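PDB 6HH2: Ras-related protein Rab-7L1 from Homo sapiens, which binds GTP and GDP as a Rab-family small GTPase, regulating vesicle trafficking around the trans-Golgi network, recruiting LRRK2 to the Golgi and stimulating LRRK2 kinase activity. Local coordinates for residues Q28-D33 with L62-I67; A86-F91 with R170-K175; P122-A127 with N166-V171; D143-S146 with G150-G153; G153-S158 with N162-E167. The protein carries 4 engineered substitutions. All coordinates share one frame; numbering follows the deposited sequence.

Interaction 1: residues Q28-D33 with L62-I67; sequences QRYSQD and LQLWDI
S31, just past the end of helix 23-30, has its hydroxyl engaged twice before its carbons meet the strand at L64. D33 N donates to S31 OG at 3.1 Å, forming an ST turn, and the same oxygen hydrogen-bonds to V27 O, one helical turn back. With chi1 at 73°, OG sits between the backbone N and the carbonyl carbon, where both partners can reach it. The apolar side of the residue is left for the strand: S31 CA and CB each lie 3.8 Å from L64 CD1.

Y30 carries the larger share on the helix side. Its ring swings toward the strand with CG opposite the backbone N (chi1 -168°) and presents an edge to two leucines on one face of 62-66. CE2 of Y30 is 3.8 Å from L62 CD1, which lies in the ring plane, while Y30 CD2 is 4.1 Å from L64 CD1, the ring and the L64 side chain crossing at about a right angle. No hydrogen bond joins the segments, so the join is made by methyl groups against a ring edge and a serine flank.

The contact is buried between elements of the sheet and the last helix. N166, M169 and I173 of helix 165-178 also pack on Y30, K50 of strand 48-55 makes a cation-pi contact with its ring, and F11 of strand 8-17 borders L62.

Interaction 2: residues A86-F91 with R170-K175; sequences AAVIMF and RVLIEK. Engineered in segment 86-91: A87 (natural residue Cys).
The apolar contacts between strand and helix all pass through L172. Its CG lies opposite the backbone N (chi1 -175°), and from there the two methyls reach the strand, CD1 nearest A86 and CD2 nearest V88. L172 CD1 rests 3.9 Å from A86 CB; L172 CD2 comes within 3.7 Å of V88 CG2, so the leucine straddles two residues that share a face of the sheet. V88 and L172 meet at a slant.

Polar interactions stay within the helix, and none crosses to the strand. R170 NH1 bonds E174 OE2 at 2.8 Å in a salt bridge one turn long; the oxygen lies in the guanidinium plane but is itself met from above the carboxylate plane.

Strand 86-92 runs between strands 8-17 and 123-128, hydrogen-bonding to L14 and V16 on one flank and to P122 and L124 on the other. Helix 165-178 covers the A86 and V88 face, while the engineered A87 packs against L109 of helix 96-112 on the reverse face.

Interaction 3: residues P122-A127 with N166-V171; sequences PALLLA and NEAMRV. Engineered in segment 122-127: A123 (natural residue Cys).
Different torsions bring L124 and L126 onto the same alanine of the helix, A168. In L124 the branch carbon CG lies opposite the backbone N (chi1 171°), whereas in L126 it lies opposite the carbonyl carbon (chi1 -61°). Each then offers its CD2 methyl. L124 CD2 stands 4.2 Å from A168 CB, and L126 CD2 is at the same 4.2 Å from that atom, so the single methyl of A168 is met by both leucines. L124 CD2 also lies 3.8 Å from A168 O, bringing it against the helix backbone as well as the side chain.

L126 reaches further, to L26 of helix 23-30 and to V88 of the adjoining strand, which also receives M169.

Away from the strand, R170 grips E167 side-on. R170 NE bonds E167 OE1 at 2.8 Å, on the syn side but well out of the carboxylate plane, and R170 NH2 meets E167 OE2 at 2.9 Å from above that plane; both bonds are nearly straight and both oxygens lie close to the guanidinium plane.

The chemistry is thus divided across the helix: charges pair along its outer side, while no hydrogen bond or charge pair crosses to the strand, where the join rests on dispersion contacts and the burial of apolar surface.

Interaction 4: residues D143-S146 with G150-G153; sequences DRFS and GFTG
The rings of F145 and F151 meet obliquely, CE1 of F145 lying 3.9 Å from CE1 of F151. At the edge of the F151 ring, near its plane, sits the carbonyl oxygen of S146, with F151 CD1 3.7 Å from S146 O. Each ring has a further partner: K106 makes a cation-pi contact with F151, and F99 meets the ring of F145. Both phenylalanines also pack on L125 of strand 123-128.

The same S146 carbonyl oxygen accepts a hydrogen bond from F151 N at 3.1 Å, with an angle at the hydrogen of 155°. The donor lies a little out of the carbonyl plane. On the side-chain branch of S146, chi1 of -178° turns OG toward the chain leaving the helix, where it lies 3.4 Å from F151 CB and 3.8 Å from G153 C. A water donates to F151 O at 3.2 Å and lies beside S146 OG, though that second approach is too short to be relied on.

G150 takes a positive phi of 76°, reversing the chain just beyond helix 139-148. With F151 N bonded to S146 O and G150 N directed to K147 O, the arrangement is a Schellman motif, G150 being its C-prime residue; it ends the helix and leads the chain into edge strand 153-156.

Interaction 5: residues G153-S158 with N162-E167; sequences GWTETS and NKNINE. With GDP (guanosine-5'-diphosphate), chain B.
S158 and K163 form a single antiparallel, hydrogen-bonded pair where the chain doubles back. S158 N donates to K163 O at 3.0 Å, and K163 N returns a bond of 2.9 Å to S158 O. Because N162, with positive phi, and K163 both face S158, the pairing is a G1 beta bulge. T157 CA adds a CH...O contact to K163 O at 3.3 Å.

The turn so closed carries V159 and K160, GTP-binding residues, and with S158 corresponds to the guanine-binding SAK-type loop of Ras-like GTPases. S158 CA lies 3.4 Å from GDP O6 at the guanine base, and S158 OG is held by D131 OD1 and E161 N; D131 also bonds the nucleotide.

Among the side chains, N164 is modelled in two conformers; in one, ND2 reaches E156 O at 2.8 Å, tilted out of the carbonyl plane, so this bond is doubtful as a constant feature. The extended K163 chain runs out to a salt bridge, NZ to E156 OE2 at 3.2 Å, while E156 OE1 pairs with R139. On the buried side, I165 CD1 packs 3.7 Å from T157 CB, the two side chains crossing at about a right angle; T157 OG1 is bonded to N128 OD1.

In the fold
Interactions 1, 2 and 3 are core contacts on one face of the central sheet. Helix 165-178 supplies segments to interactions 2 and 3; through N166, M169 and I173 it packs on Y30 of interaction 1, and through I173 also on L62, so turns of one helix bear on three strands. Their cross-segment chemistry is essentially apolar. Interactions 4 and 5 lie farther out and join segments close in sequence; there, backbone hydrogen bonds shape a helix end and a bulged turn. They share G153, interaction 4 leading into edge strand 153-156 and interaction 5 containing it; that strand pairs with 123-128 of interaction 3. Interaction 5 alone touches the nucleotide and alone carries a salt bridge between its segments.

Interaction 1: residues Q28-D33 with L62-I67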
# COMPACT_ATOMS: atom_id res chain seq x y z
N GLN A 28 -8.52 3.51 6.44
CA GLN A 28 -9.48 4.39 7.11
C GLN A 28 -8.93 5.78 7.30
O GLN A 28 -9.68 6.76 7.20
CB GLN A 28 -9.85 3.79 8.46
CG GLN A 28 -10.69 2.52 8.30
CD GLN A 28 -10.92 1.79 9.62
OE1 GLN A 28 -10.10 1.87 10.54
NE2 GLN A 28 -12.03 1.11 9.71
N ARG A 29 -7.62 5.92 7.52
CA ARG A 29 -7.06 7.24 7.73
C ARG A 29 -6.82 7.99 6.43
O ARG A 29 -7.06 9.22 6.34
CB ARG A 29 -5.76 7.11 8.52
CG ARG A 29 -5.46 8.43 9.22
CD ARG A 29 -4.10 8.46 9.79
NE ARG A 29 -3.99 8.14 11.21
CZ ARG A 29 -4.30 8.96 12.21
NH1 ARG A 29 -4.84 10.15 11.97
NH2 ARG A 29 -4.11 8.58 13.46
N TYR A 30 -6.36 7.29 5.42
CA TYR A 30 -5.92 7.92 4.17
C TYR A 30 -7.02 8.06 3.10
O TYR A 30 -6.95 8.97 2.26
CB TYR A 30 -4.73 7.15 3.59
CG TYR A 30 -4.08 7.93 2.50
CD1 TYR A 30 -3.32 9.07 2.81
CD2 TYR A 30 -4.23 7.57 1.17
CE1 TYR A 30 -2.76 9.85 1.78
CE2 TYR A 30 -3.68 8.34 0.14
CZ TYR A 30 -2.93 9.46 0.47
OH TYR A 30 -2.38 10.24 -0.51
N SER A 31 -8.06 7.24 3.15
CA SER A 31 -9.16 7.39 2.20
C SER A 31 -9.98 8.62 2.55
O SER A 31 -9.72 9.31 3.54
CB SER A 31 -10.07 6.16 2.25
OG SER A 31 -10.83 6.19 3.46
N GLN A 32 -10.99 8.92 1.74
CA GLN A 32 -11.85 10.06 2.10
C GLN A 32 -12.95 9.71 3.07
O GLN A 32 -13.79 10.58 3.35
CB GLN A 32 -12.51 10.62 0.83
CG GLN A 32 -13.62 9.73 0.23
CD GLN A 32 -14.39 10.52 -0.86
OE1 GLN A 32 -13.80 10.92 -1.88
NE2 GLN A 32 -15.68 10.76 -0.63
N ASP A 33 -12.96 8.50 3.62
CA ASP A 33 -14.14 8.03 4.34
C ASP A 33 -14.42 8.80 5.62
O ASP A 33 -15.59 8.90 6.04
CB ASP A 33 -14.00 6.52 4.61
CG ASP A 33 -14.16 5.71 3.35
OD1 ASP A 33 -14.39 6.32 2.28
OD2 ASP A 33 -14.05 4.46 3.44
N LEU A 62 -7.66 7.57 -6.33
CA LEU A 62 -7.04 6.33 -5.87
C LEU A 62 -8.12 5.39 -5.36
O LEU A 62 -8.97 5.79 -4.57
CB LEU A 62 -6.11 6.57 -4.69
CG LEU A 62 -5.03 7.59 -4.86
CD1 LEU A 62 -4.20 7.56 -3.56
CD2 LEU A 62 -4.21 7.24 -6.09
N GLN A 63 -8.10 4.14 -5.81
CA GLN A 63 -8.84 3.04 -5.19
C GLN A 63 -7.90 2.32 -4.26
O GLN A 63 -6.86 1.79 -4.69
CB GLN A 63 -9.33 2.04 -6.25
CG GLN A 63 -10.28 2.63 -7.27
CD GLN A 63 -10.75 1.59 -8.27
OE1 GLN A 63 -10.24 0.46 -8.26
NE2 GLN A 63 -11.69 1.96 -9.13
N LEU A 64 -8.21 2.32 -2.97
CA LEU A 64 -7.39 1.67 -1.97
C LEU A 64 -8.02 0.30 -1.66
O LEU A 64 -9.11 0.22 -1.07
CB LEU A 64 -7.33 2.53 -0.70
CG LEU A 64 -6.77 3.93 -0.95
CD1 LEU A 64 -7.10 4.83 0.25
CD2 LEU A 64 -5.24 3.81 -1.21
N TRP A 65 -7.33 -0.79 -2.04
CA TRP A 65 -7.87 -2.14 -1.95
C TRP A 65 -7.20 -2.85 -0.78
O TRP A 65 -6.02 -3.17 -0.84
CB TRP A 65 -7.60 -2.90 -3.25
CG TRP A 65 -8.50 -2.56 -4.37
CD1 TRP A 65 -8.55 -1.33 -5.06
CD2 TRP A 65 -9.45 -3.41 -4.97
NE1 TRP A 65 -9.48 -1.42 -6.08
CE2 TRP A 65 -10.06 -2.68 -6.05
CE3 TRP A 65 -9.82 -4.74 -4.74
CZ2 TRP A 65 -11.05 -3.23 -6.86
CZ3 TRP A 65 -10.80 -5.30 -5.56
CH2 TRP A 65 -11.41 -4.54 -6.61
N ASP A 66 -7.95 -3.11 0.30
CA ASP A 66 -7.41 -3.82 1.48
C ASP A 66 -7.62 -5.33 1.29
O ASP A 66 -8.76 -5.79 1.09
CB ASP A 66 -8.24 -3.30 2.66
CG ASP A 66 -7.86 -3.85 4.02
OD1 ASP A 66 -7.12 -4.82 4.18
OD2 ASP A 66 -8.41 -3.23 4.97
N ILE A 67 -6.53 -6.12 1.36
CA ILE A 67 -6.68 -7.56 1.13
C ILE A 67 -7.56 -8.22 2.17
O ILE A 67 -8.12 -9.29 1.91
CB ILE A 67 -5.30 -8.24 0.98
CG1 ILE A 67 -5.45 -9.71 0.58
CG2 ILE A 67 -4.47 -8.11 2.25
CD1 ILE A 67 -4.31 -10.14 -0.26

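Interaction 2: residues A86-F91 with R170-K175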
# COMPACT_ATOMS: atom_id res chain seq x y z
N ALA A 86 0.13 -0.12 -8.19
CA ALA A 86 1.16 -0.09 -7.16
C ALA A 86 0.70 -0.96 -6.02
O ALA A 86 -0.51 -1.26 -5.88
CB ALA A 86 1.42 1.34 -6.59
N ALA A 87 1.64 -1.34 -5.17
CA ALA A 87 1.32 -2.04 -3.94
C ALA A 87 2.03 -1.39 -2.77
O ALA A 87 3.19 -0.95 -2.89
CB ALA A 87 1.78 -3.50 -4.01
N VAL A 88 1.31 -1.28 -1.66
CA VAL A 88 1.85 -0.89 -0.36
C VAL A 88 1.89 -2.15 0.45
O VAL A 88 0.84 -2.78 0.68
CB VAL A 88 0.91 0.10 0.31
CG1 VAL A 88 1.40 0.46 1.71
CG2 VAL A 88 0.83 1.41 -0.51
N ILE A 89 3.07 -2.64 0.79
CA ILE A 89 3.27 -3.88 1.55
C ILE A 89 3.65 -3.50 2.97
O ILE A 89 4.70 -2.86 3.19
CB ILE A 89 4.32 -4.79 0.90
CG1 ILE A 89 3.88 -5.08 -0.55
CG2 ILE A 89 4.48 -6.08 1.75
CD1 ILE A 89 4.72 -6.12 -1.30
N MET A 90 2.78 -3.78 3.93
CA MET A 90 2.93 -3.34 5.31
C MET A 90 3.38 -4.47 6.19
O MET A 90 2.94 -5.61 6.01
CB MET A 90 1.63 -2.77 5.87
CG MET A 90 1.10 -1.60 5.08
SD MET A 90 -0.38 -0.85 5.81
CE MET A 90 0.00 -0.85 7.59
N PHE A 91 4.27 -4.16 7.12
CA PHE A 91 4.61 -5.05 8.20
C PHE A 91 4.59 -4.29 9.53
O PHE A 91 4.55 -3.06 9.58
CB PHE A 91 5.89 -5.87 7.93
CG PHE A 91 7.16 -5.09 8.07
CD1 PHE A 91 7.64 -4.30 7.00
CD2 PHE A 91 7.87 -5.13 9.28
CE1 PHE A 91 8.82 -3.57 7.16
CE2 PHE A 91 9.06 -4.41 9.44
CZ PHE A 91 9.55 -3.65 8.37
N ARG A 170 2.08 10.21 -0.79
CA ARG A 170 2.26 11.24 -1.79
C ARG A 170 3.38 10.88 -2.77
O ARG A 170 3.24 11.03 -3.98
CB ARG A 170 2.57 12.59 -1.13
CG ARG A 170 2.73 13.68 -2.16
CD ARG A 170 3.14 15.05 -1.54
NE ARG A 170 4.40 14.99 -0.77
CZ ARG A 170 5.62 14.91 -1.31
NH1 ARG A 170 5.79 14.89 -2.64
NH2 ARG A 170 6.68 14.87 -0.52
N VAL A 171 4.51 10.36 -2.25
CA VAL A 171 5.60 10.03 -3.18
C VAL A 171 5.23 8.83 -4.04
O VAL A 171 5.66 8.74 -5.19
CB VAL A 171 6.96 9.88 -2.47
CG1 VAL A 171 7.32 11.18 -1.69
CG2 VAL A 171 7.03 8.62 -1.64
N LEU A 172 4.40 7.93 -3.52
CA LEU A 172 3.90 6.84 -4.36
C LEU A 172 2.98 7.36 -5.47
O LEU A 172 3.07 6.89 -6.61
CB LEU A 172 3.20 5.81 -3.48
CG LEU A 172 2.73 4.55 -4.22
CD1 LEU A 172 3.90 3.78 -4.82
CD2 LEU A 172 1.92 3.68 -3.25
N ILE A 173 2.09 8.31 -5.16
CA ILE A 173 1.26 8.91 -6.21
C ILE A 173 2.12 9.54 -7.28
O ILE A 173 1.84 9.40 -8.48
CB ILE A 173 0.32 9.96 -5.60
CG1 ILE A 173 -0.68 9.26 -4.70
CG2 ILE A 173 -0.41 10.79 -6.72
CD1 ILE A 173 -1.53 10.29 -3.83
N GLU A 174 3.15 10.27 -6.87
CA GLU A 174 3.98 10.93 -7.87
C GLU A 174 4.68 9.92 -8.74
O GLU A 174 4.81 10.13 -9.96
CB GLU A 174 4.92 11.92 -7.20
CG GLU A 174 4.13 12.99 -6.38
CD GLU A 174 4.97 14.11 -5.86
OE1 GLU A 174 6.13 14.19 -6.29
OE2 GLU A 174 4.48 14.96 -5.07
N LYS A 175 5.04 8.77 -8.18
CA LYS A 175 5.65 7.72 -9.00
C LYS A 175 4.64 7.10 -9.96
O LYS A 175 4.98 6.78 -11.11
CB LYS A 175 6.26 6.65 -8.09
CG LYS A 175 6.84 5.43 -8.87
CD LYS A 175 8.08 5.84 -9.64
CE LYS A 175 9.30 5.80 -8.73
NZ LYS A 175 10.50 6.08 -9.58

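Interaction 3: residues P122-A127 with N166-V171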
# COMPACT_ATOMS: atom_id res chain seq x y z
N PRO A 122 5.34 -0.66 -9.02
CA PRO A 122 6.02 -0.13 -7.81
C PRO A 122 5.48 -0.73 -6.52
O PRO A 122 4.27 -0.95 -6.36
CB PRO A 122 5.68 1.38 -7.84
CG PRO A 122 5.20 1.65 -9.16
CD PRO A 122 4.67 0.40 -9.78
N ALA A 123 6.38 -0.96 -5.57
CA ALA A 123 6.06 -1.60 -4.30
C ALA A 123 6.75 -0.82 -3.18
O ALA A 123 8.00 -0.67 -3.20
CB ALA A 123 6.52 -3.05 -4.28
N LEU A 124 5.95 -0.25 -2.28
CA LEU A 124 6.42 0.58 -1.17
C LEU A 124 6.28 -0.24 0.10
O LEU A 124 5.18 -0.71 0.42
CB LEU A 124 5.56 1.84 -1.09
CG LEU A 124 5.82 2.67 0.14
CD1 LEU A 124 7.32 3.17 0.21
CD2 LEU A 124 4.86 3.86 0.12
N LEU A 125 7.38 -0.51 0.77
CA LEU A 125 7.39 -1.27 2.01
C LEU A 125 7.23 -0.32 3.20
O LEU A 125 8.04 0.60 3.35
CB LEU A 125 8.70 -2.05 2.08
CG LEU A 125 8.91 -2.91 3.35
CD1 LEU A 125 7.94 -4.11 3.36
CD2 LEU A 125 10.38 -3.44 3.41
N LEU A 126 6.17 -0.50 4.00
CA LEU A 126 5.93 0.34 5.17
C LEU A 126 6.22 -0.45 6.45
O LEU A 126 5.55 -1.46 6.74
CB LEU A 126 4.50 0.86 5.22
CG LEU A 126 4.06 1.74 4.04
CD1 LEU A 126 2.73 2.35 4.38
CD2 LEU A 126 5.05 2.88 3.78
N ALA A 127 7.21 0.02 7.19
CA ALA A 127 7.58 -0.52 8.50
C ALA A 127 6.68 0.20 9.50
O ALA A 127 7.05 1.25 10.06
CB ALA A 127 9.07 -0.23 8.75
N ASN A 166 0.90 10.41 5.10
CA ASN A 166 0.53 11.21 3.93
C ASN A 166 1.72 11.38 2.98
O ASN A 166 1.55 11.36 1.75
CB ASN A 166 0.05 12.57 4.38
CG ASN A 166 -1.30 12.47 5.11
OD1 ASN A 166 -1.97 11.43 5.07
ND2 ASN A 166 -1.68 13.57 5.76
N GLU A 167 2.91 11.55 3.53
CA GLU A 167 4.06 11.81 2.67
C GLU A 167 4.51 10.53 1.94
O GLU A 167 4.88 10.60 0.77
CB GLU A 167 5.20 12.39 3.51
CG GLU A 167 4.98 13.85 3.90
CD GLU A 167 5.09 14.76 2.70
OE1 GLU A 167 4.06 14.99 2.03
OE2 GLU A 167 6.21 15.22 2.36
N ALA A 168 4.47 9.39 2.61
CA ALA A 168 4.77 8.14 1.92
C ALA A 168 3.79 7.92 0.78
O ALA A 168 4.20 7.58 -0.35
CB ALA A 168 4.72 6.99 2.92
N MET A 169 2.47 8.10 1.04
CA MET A 169 1.52 7.94 -0.06
C MET A 169 1.73 8.98 -1.16
O MET A 169 1.55 8.65 -2.35
CB MET A 169 0.09 8.05 0.47
CG MET A 169 -0.29 6.92 1.43
SD MET A 169 -0.05 5.22 0.70
CE MET A 169 -1.30 5.31 -0.58
N ARG A 170 2.08 10.21 -0.79
CA ARG A 170 2.26 11.24 -1.79
C ARG A 170 3.38 10.88 -2.77
O ARG A 170 3.24 11.03 -3.98
CB ARG A 170 2.57 12.59 -1.13
CG ARG A 170 2.73 13.68 -2.16
CD ARG A 170 3.14 15.05 -1.54
NE ARG A 170 4.40 14.99 -0.77
CZ ARG A 170 5.62 14.91 -1.31
NH1 ARG A 170 5.79 14.89 -2.64
NH2 ARG A 170 6.68 14.87 -0.52
N VAL A 171 4.51 10.36 -2.25
CA VAL A 171 5.60 10.03 -3.18
C VAL A 171 5.23 8.83 -4.04
O VAL A 171 5.66 8.74 -5.19
CB VAL A 171 6.96 9.88 -2.47
CG1 VAL A 171 7.32 11.18 -1.69
CG2 VAL A 171 7.03 8.62 -1.64

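Interaction 4: residues D143-S146 with G150-G153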
# COMPACT_ATOMS: atom_id res chain seq x y z
N ASP A 143 16.55 -2.03 5.25
CA ASP A 143 17.09 -1.53 3.99
C ASP A 143 17.69 -2.64 3.15
O ASP A 143 17.48 -2.67 1.93
CB ASP A 143 18.12 -0.42 4.23
CG ASP A 143 18.52 0.30 2.93
OD1 ASP A 143 17.60 0.96 2.37
OD2 ASP A 143 19.69 0.14 2.50
N ARG A 144 18.48 -3.53 3.75
CA ARG A 144 19.04 -4.64 2.97
C ARG A 144 17.92 -5.52 2.40
O ARG A 144 17.99 -5.95 1.24
CB ARG A 144 19.94 -5.48 3.86
CG ARG A 144 21.28 -4.81 4.17
CD ARG A 144 22.31 -5.82 4.69
NE ARG A 144 21.87 -6.48 5.93
CZ ARG A 144 21.97 -5.93 7.14
NH1 ARG A 144 22.48 -4.70 7.27
NH2 ARG A 144 21.55 -6.59 8.21
N PHE A 145 16.89 -5.75 3.20
CA PHE A 145 15.76 -6.56 2.75
C PHE A 145 15.01 -5.88 1.61
O PHE A 145 14.65 -6.51 0.61
CB PHE A 145 14.84 -6.79 3.96
CG PHE A 145 13.55 -7.47 3.69
CD1 PHE A 145 12.46 -6.73 3.29
CD2 PHE A 145 13.42 -8.83 3.96
CE1 PHE A 145 11.21 -7.31 3.10
CE2 PHE A 145 12.13 -9.44 3.79
CZ PHE A 145 11.06 -8.65 3.34
N SER A 146 14.80 -4.56 1.72
CA SER A 146 14.08 -3.86 0.67
C SER A 146 14.85 -3.96 -0.64
O SER A 146 14.25 -4.21 -1.70
CB SER A 146 13.94 -2.41 1.16
OG SER A 146 13.21 -1.60 0.25
N GLY A 150 13.77 -6.16 -4.21
CA GLY A 150 13.30 -5.39 -5.34
C GLY A 150 12.20 -4.41 -5.07
O GLY A 150 11.46 -4.06 -5.98
N PHE A 151 12.07 -3.94 -3.83
CA PHE A 151 11.09 -2.91 -3.54
C PHE A 151 11.52 -1.58 -4.13
O PHE A 151 12.72 -1.30 -4.30
CB PHE A 151 10.93 -2.72 -2.03
CG PHE A 151 10.14 -3.81 -1.37
CD1 PHE A 151 10.76 -4.97 -0.92
CD2 PHE A 151 8.78 -3.62 -1.19
CE1 PHE A 151 9.98 -6.00 -0.31
CE2 PHE A 151 7.99 -4.67 -0.59
CZ PHE A 151 8.63 -5.80 -0.14
N THR A 152 10.52 -0.74 -4.46
CA THR A 152 10.84 0.61 -4.92
C THR A 152 11.47 1.39 -3.80
O THR A 152 12.41 2.16 -4.03
CB THR A 152 9.57 1.31 -5.42
OG1 THR A 152 8.95 0.42 -6.39
CG2 THR A 152 9.92 2.63 -6.12
N GLY A 153 11.00 1.21 -2.58
CA GLY A 153 11.63 1.82 -1.42
C GLY A 153 10.89 1.40 -0.18
O GLY A 153 9.91 0.63 -0.25
O HOH W 1 14.20 -0.38 -1.65

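Interaction 5: residues G153-S158 with N162-E167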
# COMPACT_ATOMS: atom_id res chain seq x y z
N GLY A 153 11.00 1.21 -2.58
CA GLY A 153 11.63 1.82 -1.42
C GLY A 153 10.89 1.40 -0.18
O GLY A 153 9.91 0.63 -0.25
N TRP A 154 11.29 1.98 0.94
CA TRP A 154 10.71 1.67 2.24
C TRP A 154 10.78 2.90 3.13
O TRP A 154 11.66 3.77 2.95
CB TRP A 154 11.41 0.47 2.91
CG TRP A 154 12.79 0.84 3.47
CD1 TRP A 154 13.97 0.85 2.80
CD2 TRP A 154 13.08 1.23 4.82
NE1 TRP A 154 15.02 1.21 3.67
CE2 TRP A 154 14.47 1.43 4.92
CE3 TRP A 154 12.29 1.37 5.97
CZ2 TRP A 154 15.09 1.82 6.14
CZ3 TRP A 154 12.89 1.73 7.17
CH2 TRP A 154 14.26 1.96 7.24
N THR A 155 9.84 2.96 4.09
CA THR A 155 9.93 3.94 5.16
C THR A 155 9.21 3.44 6.39
O THR A 155 8.36 2.56 6.32
CB THR A 155 9.36 5.30 4.71
OG1 THR A 155 9.58 6.31 5.72
CG2 THR A 155 7.89 5.25 4.40
N GLU A 156 9.57 4.01 7.52
CA GLU A 156 8.86 3.73 8.76
C GLU A 156 7.64 4.62 8.82
O GLU A 156 7.64 5.74 8.32
CB GLU A 156 9.76 3.96 9.97
CG GLU A 156 10.13 5.40 10.19
CD GLU A 156 10.89 5.65 11.49
OE1 GLU A 156 11.64 4.77 11.93
OE2 GLU A 156 10.81 6.79 12.01
N THR A 157 6.56 4.09 9.41
CA THR A 157 5.32 4.84 9.54
C THR A 157 4.69 4.49 10.87
O THR A 157 5.02 3.46 11.49
CB THR A 157 4.29 4.45 8.47
OG1 THR A 157 3.96 3.04 8.59
CG2 THR A 157 4.82 4.71 7.08
N SER A 158 3.86 5.41 11.37
CA SER A 158 2.94 5.09 12.46
C SER A 158 1.56 5.53 12.01
O SER A 158 1.25 6.73 12.00
CB SER A 158 3.37 5.75 13.77
OG SER A 158 2.36 5.54 14.78
N ASN A 162 -0.10 9.01 12.95
CA ASN A 162 -0.15 9.67 11.65
C ASN A 162 1.23 10.18 11.23
O ASN A 162 1.36 11.29 10.70
CB ASN A 162 -1.21 10.77 11.60
CG ASN A 162 -1.69 11.09 10.18
OD1 ASN A 162 -1.72 10.23 9.29
ND2 ASN A 162 -2.08 12.35 9.97
N LYS A 163 2.26 9.39 11.49
CA LYS A 163 3.64 9.71 11.14
C LYS A 163 3.98 9.11 9.78
O LYS A 163 3.96 7.89 9.60
CB LYS A 163 4.65 9.20 12.18
CG LYS A 163 6.14 9.61 11.86
CD LYS A 163 7.09 9.01 12.88
CE LYS A 163 8.49 9.58 12.74
NZ LYS A 163 9.36 9.03 13.84
N ASN A 164 4.41 9.98 8.86
CA ASN A 164 4.88 9.63 7.51
C ASN A 164 3.80 9.06 6.59
O ASN A 164 4.13 8.69 5.48
CB ASN A 164 6.07 8.63 7.49
CG ASN A 164 7.41 9.26 7.81
OD1 ASN A 164 7.72 10.41 7.44
ND2 ASN A 164 8.25 8.50 8.51
N ILE A 165 2.53 8.99 7.00
CA ILE A 165 1.53 8.34 6.18
C ILE A 165 1.26 9.14 4.92
O ILE A 165 1.36 8.64 3.79
CB ILE A 165 0.22 8.17 6.97
CG1 ILE A 165 0.48 7.33 8.23
CG2 ILE A 165 -0.87 7.64 6.04
CD1 ILE A 165 0.97 5.95 7.94
N ASN A 166 0.90 10.41 5.10
CA ASN A 166 0.53 11.21 3.93
C ASN A 166 1.72 11.38 2.98
O ASN A 166 1.55 11.36 1.75
CB ASN A 166 0.05 12.57 4.38
CG ASN A 166 -1.30 12.47 5.11
OD1 ASN A 166 -1.97 11.43 5.07
ND2 ASN A 166 -1.68 13.57 5.76
N GLU A 167 2.91 11.55 3.53
CA GLU A 167 4.06 11.81 2.67
C GLU A 167 4.51 10.53 1.94
O GLU A 167 4.88 10.60 0.77
CB GLU A 167 5.20 12.39 3.51
CG GLU A 167 4.98 13.85 3.90
CD GLU A 167 5.09 14.76 2.70
OE1 GLU A 167 4.06 14.99 2.03
OE2 GLU A 167 6.21 15.22 2.36
PB GDP B . -4.97 -5.13 9.78
O1B GDP B . -3.70 -5.16 9.02
O2B GDP B . -5.33 -6.43 10.42
O3B GDP B . -6.12 -4.52 9.00
O3A GDP B . -4.64 -4.15 11.05
PA GDP B . -5.58 -3.08 11.75
O1A GDP B . -5.66 -1.79 10.97
O2A GDP B . -6.89 -3.76 12.11
O5' GDP B . -4.77 -2.76 13.09
C5' GDP B . -4.51 -3.77 14.05
C4' GDP B . -4.25 -3.11 15.41
O4' GDP B . -3.00 -2.36 15.31
C3' GDP B . -5.32 -2.09 15.72
O3' GDP B . -5.51 -2.15 17.14
C2' GDP B . -4.69 -0.76 15.33
O2' GDP B . -5.21 0.29 16.13
C1' GDP B . -3.25 -1.03 15.68
N9 GDP B . -2.34 -0.19 14.89
C8 GDP B . -2.41 0.05 13.56
N7 GDP B . -1.37 0.85 13.16
C5 GDP B . -0.63 1.09 14.28
C6 GDP B . 0.57 1.85 14.58
O6 GDP B . 1.16 2.51 13.70
N1 GDP B . 0.99 1.82 15.85
C2 GDP B . 0.40 1.18 16.87
N2 GDP B . 0.90 1.24 18.16
N3 GDP B . -0.75 0.49 16.65
C4 GDP B . -1.25 0.43 15.40